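Long-range contact in ankyrin-repeat protein (Cryptosporidium parvum, PDB 2W4S), which probably binds RNA through this helical PHAX-type domain, consistent with a part in the transport of small nuclear and small nucleolar RNAs: residues L41-E49 against R62-L73. Numbering follows the deposited sequence.
Sequences LYENAMKVE and RKTIGGVFCYLL
Ala45 fits as a knob into a hole made by Ile65, Val68, Phe69 and Leu72, its lone methyl lying where the short helix segments cross at 121° with axes 9.0 Å apart. Its CB lies 3.9 Å from Val68 CG1 and sits at the edge of the Phe69 ring. Leu41 extends the apolar seam: its CD2 lies off-centre over the Phe69 ring, 4.2 Å from the centroid, in a CH-pi contact, and also meets Leu73 CD1, while its CD1 packs on Leu72 CB. With CG anti to the backbone N (chi1 -175°), Phe69 points its ring at Leu41; Leu18 of helix 6-18 packs on the same side chain.

Polar contacts gather at the other end. Glu49 lays CG against Ile65 CB, and a bend at chi2 then swings the carboxylate until OE1 comes 3.1 Å from Arg62 NH1. This salt bridge reaches the guanidinium edge, although the two planes stand 75° apart. One water lies between Glu49 OE2 and Lys63 O; another accepts from Arg62 NH2 and reaches Glu49 O at longer range. Thr64 is the N-cap of helix 65-78, its OG1 accepting from Gly67 N at 3.1 Å. Apolar side chains thus join the helices, while salt bridge and waters hold the loop entering helix 65-78 beside the end of helix 24-50.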
ATOM      1  N   LEU C  41       5.599  -2.543   7.528  1.00 36.70           N
ATOM      2  CA  LEU C  41       4.589  -2.566   8.596  1.00 35.43           C
ATOM      3  C   LEU C  41       3.144  -2.546   8.015  1.00 34.80           C
ATOM      4  O   LEU C  41       2.242  -3.234   8.513  1.00 34.17           O
ATOM      5  CB  LEU C  41       4.822  -1.370   9.517  1.00 35.12           C
ATOM      6  CG  LEU C  41       4.509  -1.357  11.005  1.00 35.96           C
ATOM      7  CD1 LEU C  41       5.131  -2.552  11.757  1.00 37.22           C
ATOM      8  CD2 LEU C  41       5.056  -0.064  11.541  1.00 34.81           C
ATOM      9  N   TYR C  42       2.947  -1.737   6.970  1.00 33.43           N
ATOM     10  CA  TYR C  42       1.647  -1.585   6.308  1.00 32.33           C
ATOM     11  C   TYR C  42       1.279  -2.910   5.662  1.00 32.21           C
ATOM     12  O   TYR C  42       0.176  -3.430   5.849  1.00 30.84           O
ATOM     13  CB  TYR C  42       1.704  -0.440   5.291  1.00 30.93           C
ATOM     14  CG  TYR C  42       0.523  -0.377   4.362  1.00 29.78           C
ATOM     15  CD1 TYR C  42      -0.761  -0.336   4.864  1.00 28.48           C
ATOM     16  CD2 TYR C  42       0.693  -0.352   2.982  1.00 28.95           C
ATOM     17  CE1 TYR C  42      -1.845  -0.296   4.036  1.00 28.82           C
ATOM     18  CE2 TYR C  42      -0.413  -0.302   2.113  1.00 28.58           C
ATOM     19  CZ  TYR C  42      -1.673  -0.273   2.657  1.00 28.49           C
ATOM     20  OH  TYR C  42      -2.781  -0.208   1.873  1.00 27.44           O
ATOM     21  N   GLU C  43       2.256  -3.478   4.959  1.00 33.15           N
ATOM     22  CA  GLU C  43       2.121  -4.795   4.358  1.00 34.12           C
ATOM     23  C   GLU C  43       1.772  -5.876   5.363  1.00 34.19           C
ATOM     24  O   GLU C  43       0.866  -6.697   5.101  1.00 34.41           O
ATOM     25  CB  GLU C  43       3.394  -5.206   3.640  1.00 34.63           C
ATOM     26  CG  GLU C  43       3.215  -6.556   3.016  1.00 38.72           C
ATOM     27  CD  GLU C  43       4.500  -7.191   2.575  1.00 45.36           C
ATOM     28  OE1 GLU C  43       5.596  -6.768   3.038  1.00 47.58           O
ATOM     29  OE2 GLU C  43       4.397  -8.131   1.748  1.00 47.32           O
ATOM     30  N   ASN C  44       2.493  -5.886   6.492  1.00 34.13           N
ATOM     31  CA  ASN C  44       2.289  -6.884   7.538  1.00 34.06           C
ATOM     32  C   ASN C  44       0.920  -6.783   8.146  1.00 33.59           C
ATOM     33  O   ASN C  44       0.306  -7.801   8.424  1.00 34.01           O
ATOM     34  CB  ASN C  44       3.367  -6.795   8.612  1.00 35.12           C
ATOM     35  CG  ASN C  44       4.706  -7.342   8.137  1.00 37.57           C
ATOM     36  OD1 ASN C  44       4.756  -8.295   7.355  1.00 42.79           O
ATOM     37  ND2 ASN C  44       5.803  -6.716   8.573  1.00 39.30           N
ATOM     38  N   ALA C  45       0.443  -5.551   8.328  1.00 33.31           N
ATOM     39  CA  ALA C  45      -0.923  -5.266   8.800  1.00 33.24           C
ATOM     40  C   ALA C  45      -1.926  -5.810   7.816  1.00 33.23           C
ATOM     41  O   ALA C  45      -2.951  -6.368   8.219  1.00 33.22           O
ATOM     42  CB  ALA C  45      -1.147  -3.771   8.982  1.00 32.56           C
ATOM     43  N   MET C  46      -1.631  -5.641   6.522  1.00 33.89           N
ATOM     44  CA  MET C  46      -2.478  -6.206   5.450  1.00 33.77           C
ATOM     45  C   MET C  46      -2.493  -7.724   5.473  1.00 33.83           C
ATOM     46  O   MET C  46      -3.547  -8.308   5.284  1.00 33.95           O
ATOM     47  CB  MET C  46      -2.083  -5.680   4.070  1.00 33.50           C
ATOM     48  CG  MET C  46      -2.678  -4.306   3.723  1.00 34.02           C
ATOM     49  SD  MET C  46      -2.411  -3.718   2.016  1.00 33.69           S
ATOM     50  CE  MET C  46      -0.600  -3.708   1.907  1.00 32.84           C
ATOM     51  N   LYS C  47      -1.344  -8.361   5.736  1.00 34.62           N
ATOM     52  CA  LYS C  47      -1.266  -9.853   5.789  1.00 35.36           C
ATOM     53  C   LYS C  47      -2.109 -10.416   6.907  1.00 35.64           C
ATOM     54  O   LYS C  47      -2.853 -11.402   6.712  1.00 36.44           O
ATOM     55  CB  LYS C  47       0.161 -10.358   5.956  1.00 35.44           C
ATOM     56  CG  LYS C  47       0.998 -10.141   4.740  1.00 35.90           C
ATOM     57  CD  LYS C  47       2.328 -10.821   4.831  1.00 39.54           C
ATOM     58  CE  LYS C  47       3.077 -10.541   3.530  1.00 41.80           C
ATOM     59  NZ  LYS C  47       4.242 -11.437   3.335  1.00 43.00           N
ATOM     60  N   VAL C  48      -2.007  -9.761   8.059  1.00 35.34           N
ATOM     61  CA  VAL C  48      -2.854 -10.036   9.209  1.00 35.41           C
ATOM     62  C   VAL C  48      -4.330  -9.864   8.859  1.00 35.63           C
ATOM     63  O   VAL C  48      -5.155 -10.706   9.231  1.00 36.02           O
ATOM     64  CB  VAL C  48      -2.488  -9.138  10.453  1.00 35.37           C
ATOM     65  CG1 VAL C  48      -3.471  -9.376  11.573  1.00 34.39           C
ATOM     66  CG2 VAL C  48      -1.091  -9.430  10.944  1.00 34.78           C
ATOM     67  N   GLU C  49      -4.674  -8.778   8.163  1.00 35.81           N
ATOM     68  CA  GLU C  49      -6.050  -8.602   7.736  1.00 35.84           C
ATOM     69  C   GLU C  49      -6.458  -9.730   6.782  1.00 35.64           C
ATOM     70  O   GLU C  49      -7.551 -10.276   6.929  1.00 35.50           O
ATOM     71  CB  GLU C  49      -6.296  -7.214   7.156  1.00 35.97           C
ATOM     72  CG  GLU C  49      -6.224  -6.096   8.221  1.00 37.65           C
ATOM     73  CD  GLU C  49      -7.394  -6.140   9.210  1.00 40.13           C
ATOM     74  OE1 GLU C  49      -8.519  -5.707   8.854  1.00 42.08           O
ATOM     75  OE2 GLU C  49      -7.192  -6.610  10.350  1.00 40.71           O
ATOM     76  N   ARG C  62     -13.394  -7.287  15.356  1.00 39.25           N
ATOM     77  CA  ARG C  62     -12.079  -7.242  14.785  1.00 38.47           C
ATOM     78  C   ARG C  62     -11.498  -5.870  15.066  1.00 37.74           C
ATOM     79  O   ARG C  62     -12.224  -4.904  15.153  1.00 38.26           O
ATOM     80  CB  ARG C  62     -12.193  -7.385  13.289  1.00 38.37           C
ATOM     81  CG  ARG C  62     -11.992  -8.759  12.729  1.00 39.75           C
ATOM     82  CD  ARG C  62     -11.201  -8.523  11.473  1.00 42.44           C
ATOM     83  NE  ARG C  62     -11.496  -9.445  10.392  1.00 45.23           N
ATOM     84  CZ  ARG C  62     -10.915  -9.382   9.194  1.00 46.80           C
ATOM     85  NH1 ARG C  62     -10.008  -8.438   8.920  1.00 45.97           N
ATOM     86  NH2 ARG C  62     -11.232 -10.274   8.268  1.00 47.88           N
ATOM     87  N   LYS C  63     -10.189  -5.784  15.222  1.00 36.96           N
ATOM     88  CA  LYS C  63      -9.511  -4.514  15.213  1.00 36.05           C
ATOM     89  C   LYS C  63      -9.622  -3.975  13.795  1.00 36.13           C
ATOM     90  O   LYS C  63      -9.534  -4.741  12.830  1.00 36.74           O
ATOM     91  CB  LYS C  63      -8.040  -4.735  15.513  1.00 35.77           C
ATOM     92  CG  LYS C  63      -7.660  -4.928  16.969  1.00 34.53           C
ATOM     93  CD  LYS C  63      -6.227  -5.389  17.009  1.00 32.31           C
ATOM     94  CE  LYS C  63      -5.482  -4.830  18.158  1.00 36.96           C
ATOM     95  NZ  LYS C  63      -5.855  -5.416  19.461  1.00 37.89           N
ATOM     96  N   THR C  64      -9.807  -2.672  13.644  1.00 35.72           N
ATOM     97  CA  THR C  64      -9.633  -2.040  12.333  1.00 35.04           C
ATOM     98  C   THR C  64      -8.168  -2.246  11.927  1.00 35.26           C
ATOM     99  O   THR C  64      -7.337  -2.602  12.764  1.00 35.88           O
ATOM    100  CB  THR C  64      -9.913  -0.521  12.411  1.00 35.35           C
ATOM    101  OG1 THR C  64      -8.796   0.137  13.019  1.00 33.13           O
ATOM    102  CG2 THR C  64     -11.192  -0.232  13.232  1.00 33.84           C
ATOM    103  N   ILE C  65      -7.838  -2.021  10.665  1.00 34.90           N
ATOM    104  CA  ILE C  65      -6.471  -2.198  10.196  1.00 34.71           C
ATOM    105  C   ILE C  65      -5.560  -1.110  10.791  1.00 34.81           C
ATOM    106  O   ILE C  65      -4.351  -1.323  10.995  1.00 35.66           O
ATOM    107  CB  ILE C  65      -6.405  -2.304   8.631  1.00 34.69           C
ATOM    108  CG1 ILE C  65      -4.957  -2.400   8.128  1.00 34.62           C
ATOM    109  CG2 ILE C  65      -7.173  -1.161   7.961  1.00 33.23           C
ATOM    110  CD1 ILE C  65      -4.848  -2.858   6.647  1.00 35.26           C
ATOM    111  N   GLY C  66      -6.136   0.042  11.115  1.00 34.35           N
ATOM    112  CA  GLY C  66      -5.406   1.033  11.905  1.00 34.33           C
ATOM    113  C   GLY C  66      -4.931   0.465  13.250  1.00 34.26           C
ATOM    114  O   GLY C  66      -3.778   0.665  13.651  1.00 34.23           O
ATOM    115  N   GLY C  67      -5.811  -0.256  13.938  1.00 33.44           N
ATOM    116  CA  GLY C  67      -5.455  -0.855  15.210  1.00 33.12           C
ATOM    117  C   GLY C  67      -4.391  -1.930  15.082  1.00 33.29           C
ATOM    118  O   GLY C  67      -3.516  -2.048  15.959  1.00 33.21           O
ATOM    119  N   VAL C  68      -4.457  -2.708  13.992  1.00 32.86           N
ATOM    120  CA  VAL C  68      -3.475  -3.765  13.736  1.00 32.28           C
ATOM    121  C   VAL C  68      -2.076  -3.149  13.594  1.00 33.02           C
ATOM    122  O   VAL C  68      -1.121  -3.587  14.242  1.00 33.34           O
ATOM    123  CB  VAL C  68      -3.831  -4.629  12.490  1.00 32.10           C
ATOM    124  CG1 VAL C  68      -2.653  -5.536  12.100  1.00 30.65           C
ATOM    125  CG2 VAL C  68      -5.090  -5.492  12.745  1.00 30.09           C
ATOM    126  N   PHE C  69      -1.980  -2.116  12.761  1.00 33.85           N
ATOM    127  CA  PHE C  69      -0.741  -1.373  12.503  1.00 33.86           C
ATOM    128  C   PHE C  69      -0.151  -0.814  13.807  1.00 34.36           C
ATOM    129  O   PHE C  69       1.066  -0.841  14.003  1.00 34.93           O
ATOM    130  CB  PHE C  69      -1.064  -0.265  11.484  1.00 33.86           C
ATOM    131  CG  PHE C  69       0.124   0.537  11.014  1.00 33.19           C
ATOM    132  CD1 PHE C  69       0.844   0.141   9.884  1.00 31.45           C
ATOM    133  CD2 PHE C  69       0.494   1.715  11.671  1.00 31.39           C
ATOM    134  CE1 PHE C  69       1.923   0.899   9.427  1.00 31.59           C
ATOM    135  CE2 PHE C  69       1.587   2.479  11.228  1.00 31.18           C
ATOM    136  CZ  PHE C  69       2.299   2.072  10.095  1.00 31.80           C
ATOM    137  N   CYS C  70      -1.000  -0.350  14.718  1.00 34.25           N
ATOM    138  CA  CYS C  70      -0.519   0.142  16.016  1.00 34.92           C
ATOM    139  C   CYS C  70       0.004  -0.957  16.943  1.00 34.26           C
ATOM    140  O   CYS C  70       0.975  -0.761  17.662  1.00 33.87           O
ATOM    141  CB  CYS C  70      -1.587   0.967  16.743  1.00 34.86           C
ATOM    142  SG  CYS C  70      -1.982   2.477  15.860  1.00 39.16           S
ATOM    143  N   TYR C  71      -0.669  -2.096  16.941  1.00 33.41           N
ATOM    144  CA  TYR C  71      -0.195  -3.285  17.650  1.00 32.69           C
ATOM    145  C   TYR C  71       1.154  -3.758  17.078  1.00 32.41           C
ATOM    146  O   TYR C  71       2.038  -4.138  17.805  1.00 32.97           O
ATOM    147  CB  TYR C  71      -1.265  -4.396  17.531  1.00 32.52           C
ATOM    148  CG  TYR C  71      -0.713  -5.782  17.665  1.00 31.22           C
ATOM    149  CD1 TYR C  71      -0.411  -6.292  18.911  1.00 30.29           C
ATOM    150  CD2 TYR C  71      -0.463  -6.564  16.551  1.00 29.70           C
ATOM    151  CE1 TYR C  71       0.134  -7.548  19.064  1.00 30.66           C
ATOM    152  CE2 TYR C  71       0.065  -7.828  16.691  1.00 31.64           C
ATOM    153  CZ  TYR C  71       0.366  -8.312  17.962  1.00 31.61           C
ATOM    154  OH  TYR C  71       0.902  -9.565  18.154  1.00 31.99           O
ATOM    155  N   LEU C  72       1.298  -3.737  15.758  1.00 32.42           N
ATOM    156  CA  LEU C  72       2.542  -4.135  15.096  1.00 31.82           C
ATOM    157  C   LEU C  72       3.710  -3.186  15.373  1.00 31.46           C
ATOM    158  O   LEU C  72       4.855  -3.603  15.468  1.00 30.92           O
ATOM    159  CB  LEU C  72       2.288  -4.190  13.610  1.00 31.87           C
ATOM    160  CG  LEU C  72       2.250  -5.544  12.916  1.00 32.22           C
ATOM    161  CD1 LEU C  72       2.055  -6.697  13.888  1.00 30.47           C
ATOM    162  CD2 LEU C  72       1.232  -5.541  11.750  1.00 27.50           C
ATOM    163  N   LEU C  73       3.387  -1.909  15.484  1.00 31.78           N
ATOM    164  CA  LEU C  73       4.336  -0.852  15.715  1.00 32.27           C
ATOM    165  C   LEU C  73       4.822  -1.007  17.140  1.00 32.47           C
ATOM    166  O   LEU C  73       6.016  -0.906  17.423  1.00 32.13           O
ATOM    167  CB  LEU C  73       3.609   0.473  15.514  1.00 31.98           C
ATOM    168  CG  LEU C  73       4.355   1.799  15.580  1.00 33.80           C
ATOM    169  CD1 LEU C  73       5.537   1.864  14.579  1.00 34.85           C
ATOM    170  CD2 LEU C  73       3.372   2.951  15.323  1.00 33.29           C
TER
HETATM  171  O   HOH W   1      -8.406  -7.184  12.615  1.00 35.09           O
HETATM  172  O   HOH W   2     -10.429 -11.569   6.145  1.00 48.65           O